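Local coordinates for protein aac(6')-Ii (Enterococcus faecium, PDB 1N71) that acetylates the 6'-amino group of aminoglycoside antibiotics, using acetyl-coenzyme A as donor, and so confers antibiotic resistance, at residues 104-109 with 172-177. Sequence-based numbering, arbitrary orientation.
Sequences GITIYL and AKTIIP
I107 and K173 form the antiparallel hydrogen-bonded pair at the tight part of this contact. I107 N donates a hydrogen bond to K173 O at 3.0 Å, and K173 N donates one to I107 O. With OG1 anti to its own backbone N (chi1 179°), T106 also donates to K173 O, its OG1 2.9 Å away and above the carbonyl plane. A water donates to this OG1 and is also hydrogen-bonded to T174 OG1. T174 OG1 in turn bonds N160 of the second subunit. On the same face Y108 CB meets A172 CB at 3.9 Å, and L158 of that subunit packs on both residues. The two strands, 106-112 and 168-174, are neighbours in the central mixed sheet of the GNAT fold. On the other face the CD1 atoms of I107 and I175 touch at 4.1 Å, their side chains crossing at about a right angle against helix 87-101. K173 stretches out fully there, and its NZ makes a salt bridge to E96. Past T174 the pairing thins. I175 N still bonds I105 O at 2.9 Å. Beyond it, partly exposed I176 brings just CD1 to G104 O, at 3.9 Å.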
ATOM      1  N   GLY A 104      11.109  -8.902  10.858  1.00 18.21           N
ATOM      2  CA  GLY A 104       9.895  -8.129  10.657  1.00 18.50           C
ATOM      3  C   GLY A 104       9.282  -7.639  11.956  1.00 18.13           C
ATOM      4  O   GLY A 104       9.347  -8.317  12.983  1.00 19.89           O
ATOM      5  N   ILE A 105       8.669  -6.459  11.901  1.00 17.43           N
ATOM      6  CA  ILE A 105       8.043  -5.840  13.064  1.00 18.13           C
ATOM      7  C   ILE A 105       6.523  -5.797  12.937  1.00 16.20           C
ATOM      8  O   ILE A 105       5.793  -6.072  13.889  1.00 15.98           O
ATOM      9  CB  ILE A 105       8.502  -4.370  13.223  1.00 20.44           C
ATOM     10  CG1 ILE A 105      10.027  -4.293  13.304  1.00 24.32           C
ATOM     11  CG2 ILE A 105       7.851  -3.757  14.443  1.00 23.09           C
ATOM     12  CD1 ILE A 105      10.546  -2.880  13.456  1.00 24.60           C
ATOM     13  N   THR A 106       6.049  -5.430  11.757  1.00 18.11           N
ATOM     14  CA  THR A 106       4.616  -5.314  11.550  1.00 18.60           C
ATOM     15  C   THR A 106       4.148  -5.867  10.216  1.00 16.29           C
ATOM     16  O   THR A 106       4.879  -5.872   9.226  1.00 15.60           O
ATOM     17  CB  THR A 106       4.167  -3.845  11.629  1.00 20.56           C
ATOM     18  OG1 THR A 106       2.752  -3.763  11.401  1.00 23.31           O
ATOM     19  CG2 THR A 106       4.865  -3.025  10.567  1.00 20.25           C
ATOM     20  N   ILE A 107       2.904  -6.321  10.213  1.00 15.47           N
ATOM     21  CA  ILE A 107       2.272  -6.863   9.031  1.00 13.95           C
ATOM     22  C   ILE A 107       0.997  -6.063   8.867  1.00 12.69           C
ATOM     23  O   ILE A 107       0.267  -5.855   9.834  1.00 13.48           O
ATOM     24  CB  ILE A 107       1.906  -8.352   9.220  1.00 14.43           C
ATOM     25  CG1 ILE A 107       3.181  -9.188   9.369  1.00 15.49           C
ATOM     26  CG2 ILE A 107       1.072  -8.845   8.031  1.00 13.16           C
ATOM     27  CD1 ILE A 107       2.911 -10.678   9.599  1.00 14.83           C
ATOM     28  N   TYR A 108       0.742  -5.594   7.655  1.00 13.26           N
ATOM     29  CA  TYR A 108      -0.469  -4.836   7.391  1.00 14.18           C
ATOM     30  C   TYR A 108      -1.135  -5.429   6.162  1.00 13.62           C
ATOM     31  O   TYR A 108      -0.520  -6.184   5.414  1.00 13.63           O
ATOM     32  CB  TYR A 108      -0.153  -3.358   7.152  1.00 13.22           C
ATOM     33  CG  TYR A 108       0.551  -3.090   5.848  1.00 14.85           C
ATOM     34  CD1 TYR A 108       1.923  -3.321   5.709  1.00 16.30           C
ATOM     35  CD2 TYR A 108      -0.156  -2.616   4.743  1.00 17.18           C
ATOM     36  CE1 TYR A 108       2.570  -3.081   4.502  1.00 19.77           C
ATOM     37  CE2 TYR A 108       0.481  -2.377   3.531  1.00 20.88           C
ATOM     38  CZ  TYR A 108       1.841  -2.610   3.419  1.00 20.21           C
ATOM     39  OH  TYR A 108       2.469  -2.367   2.222  1.00 24.86           O
ATOM     40  N   LEU A 109      -2.396  -5.080   5.954  1.00 13.47           N
ATOM     41  CA  LEU A 109      -3.155  -5.602   4.832  1.00 13.26           C
ATOM     42  C   LEU A 109      -4.273  -4.642   4.475  1.00 15.34           C
ATOM     43  O   LEU A 109      -4.624  -3.753   5.255  1.00 12.45           O
ATOM     44  CB  LEU A 109      -3.754  -6.962   5.210  1.00 14.23           C
ATOM     45  CG  LEU A 109      -4.680  -6.919   6.436  1.00 16.34           C
ATOM     46  CD1 LEU A 109      -6.113  -6.605   6.000  1.00 15.88           C
ATOM     47  CD2 LEU A 109      -4.637  -8.252   7.166  1.00 16.39           C
ATOM     48  N   ALA A 172      -3.529  -3.520  10.617  1.00 12.58           N
ATOM     49  CA  ALA A 172      -2.140  -3.822  10.919  1.00 12.18           C
ATOM     50  C   ALA A 172      -1.968  -4.412  12.303  1.00 13.14           C
ATOM     51  O   ALA A 172      -2.823  -4.257  13.183  1.00 13.87           O
ATOM     52  CB  ALA A 172      -1.299  -2.555  10.781  1.00 11.31           C
ATOM     53  N   LYS A 173      -0.850  -5.095  12.481  1.00 12.70           N
ATOM     54  CA  LYS A 173      -0.517  -5.715  13.747  1.00 13.96           C
ATOM     55  C   LYS A 173       0.998  -5.718  13.884  1.00 14.19           C
ATOM     56  O   LYS A 173       1.717  -5.974  12.919  1.00 12.52           O
ATOM     57  CB  LYS A 173      -1.042  -7.157  13.787  1.00 15.27           C
ATOM     58  CG  LYS A 173      -0.697  -7.919  15.067  1.00 15.50           C
ATOM     59  CD  LYS A 173      -1.186  -9.368  15.001  1.00 14.24           C
ATOM     60  CE  LYS A 173      -0.852 -10.137  16.270  1.00 17.67           C
ATOM     61  NZ  LYS A 173      -1.276 -11.575  16.179  1.00 16.62           N
ATOM     62  N   THR A 174       1.485  -5.378  15.069  1.00 16.63           N
ATOM     63  CA  THR A 174       2.915  -5.420  15.321  1.00 17.45           C
ATOM     64  C   THR A 174       3.042  -6.804  15.952  1.00 18.02           C
ATOM     65  O   THR A 174       2.388  -7.107  16.950  1.00 16.57           O
ATOM     66  CB  THR A 174       3.334  -4.283  16.256  1.00 18.89           C
ATOM     67  OG1 THR A 174       3.389  -3.064  15.495  1.00 20.44           O
ATOM     68  CG2 THR A 174       4.689  -4.556  16.871  1.00 16.26           C
ATOM     69  N   ILE A 175       3.873  -7.645  15.351  1.00 20.48           N
ATOM     70  CA  ILE A 175       3.986  -9.036  15.779  1.00 22.30           C
ATOM     71  C   ILE A 175       4.999  -9.479  16.826  1.00 23.82           C
ATOM     72  O   ILE A 175       5.074 -10.665  17.141  1.00 25.06           O
ATOM     73  CB  ILE A 175       4.156  -9.926  14.539  1.00 22.29           C
ATOM     74  CG1 ILE A 175       5.441  -9.546  13.796  1.00 23.81           C
ATOM     75  CG2 ILE A 175       2.956  -9.733  13.612  1.00 21.77           C
ATOM     76  CD1 ILE A 175       5.707 -10.383  12.569  1.00 24.80           C
ATOM     77  N   ILE A 176       5.773  -8.551  17.368  1.00 23.43           N
ATOM     78  CA  ILE A 176       6.748  -8.912  18.385  1.00 23.55           C
ATOM     79  C   ILE A 176       6.700  -7.908  19.521  1.00 22.97           C
ATOM     80  O   ILE A 176       6.145  -6.815  19.376  1.00 19.52           O
ATOM     81  CB  ILE A 176       8.186  -8.946  17.816  1.00 23.47           C
ATOM     82  CG1 ILE A 176       8.547  -7.583  17.226  1.00 24.52           C
ATOM     83  CG2 ILE A 176       8.306 -10.043  16.759  1.00 24.02           C
ATOM     84  CD1 ILE A 176       9.988  -7.484  16.746  1.00 27.27           C
ATOM     85  N   PRO A 177       7.280  -8.269  20.674  1.00 23.56           N
ATOM     86  CA  PRO A 177       7.304  -7.393  21.840  1.00 22.74           C
ATOM     87  C   PRO A 177       8.011  -6.082  21.540  1.00 20.47           C
ATOM     88  O   PRO A 177       9.028  -6.039  20.850  1.00 17.10           O
ATOM     89  CB  PRO A 177       8.061  -8.218  22.879  1.00 24.82           C
ATOM     90  CG  PRO A 177       7.710  -9.621  22.504  1.00 26.18           C
ATOM     91  CD  PRO A 177       7.844  -9.591  21.007  1.00 25.67           C
TER
HETATM   92  O   HOH W   1       1.813  -1.852  13.023  1.00 21.30           O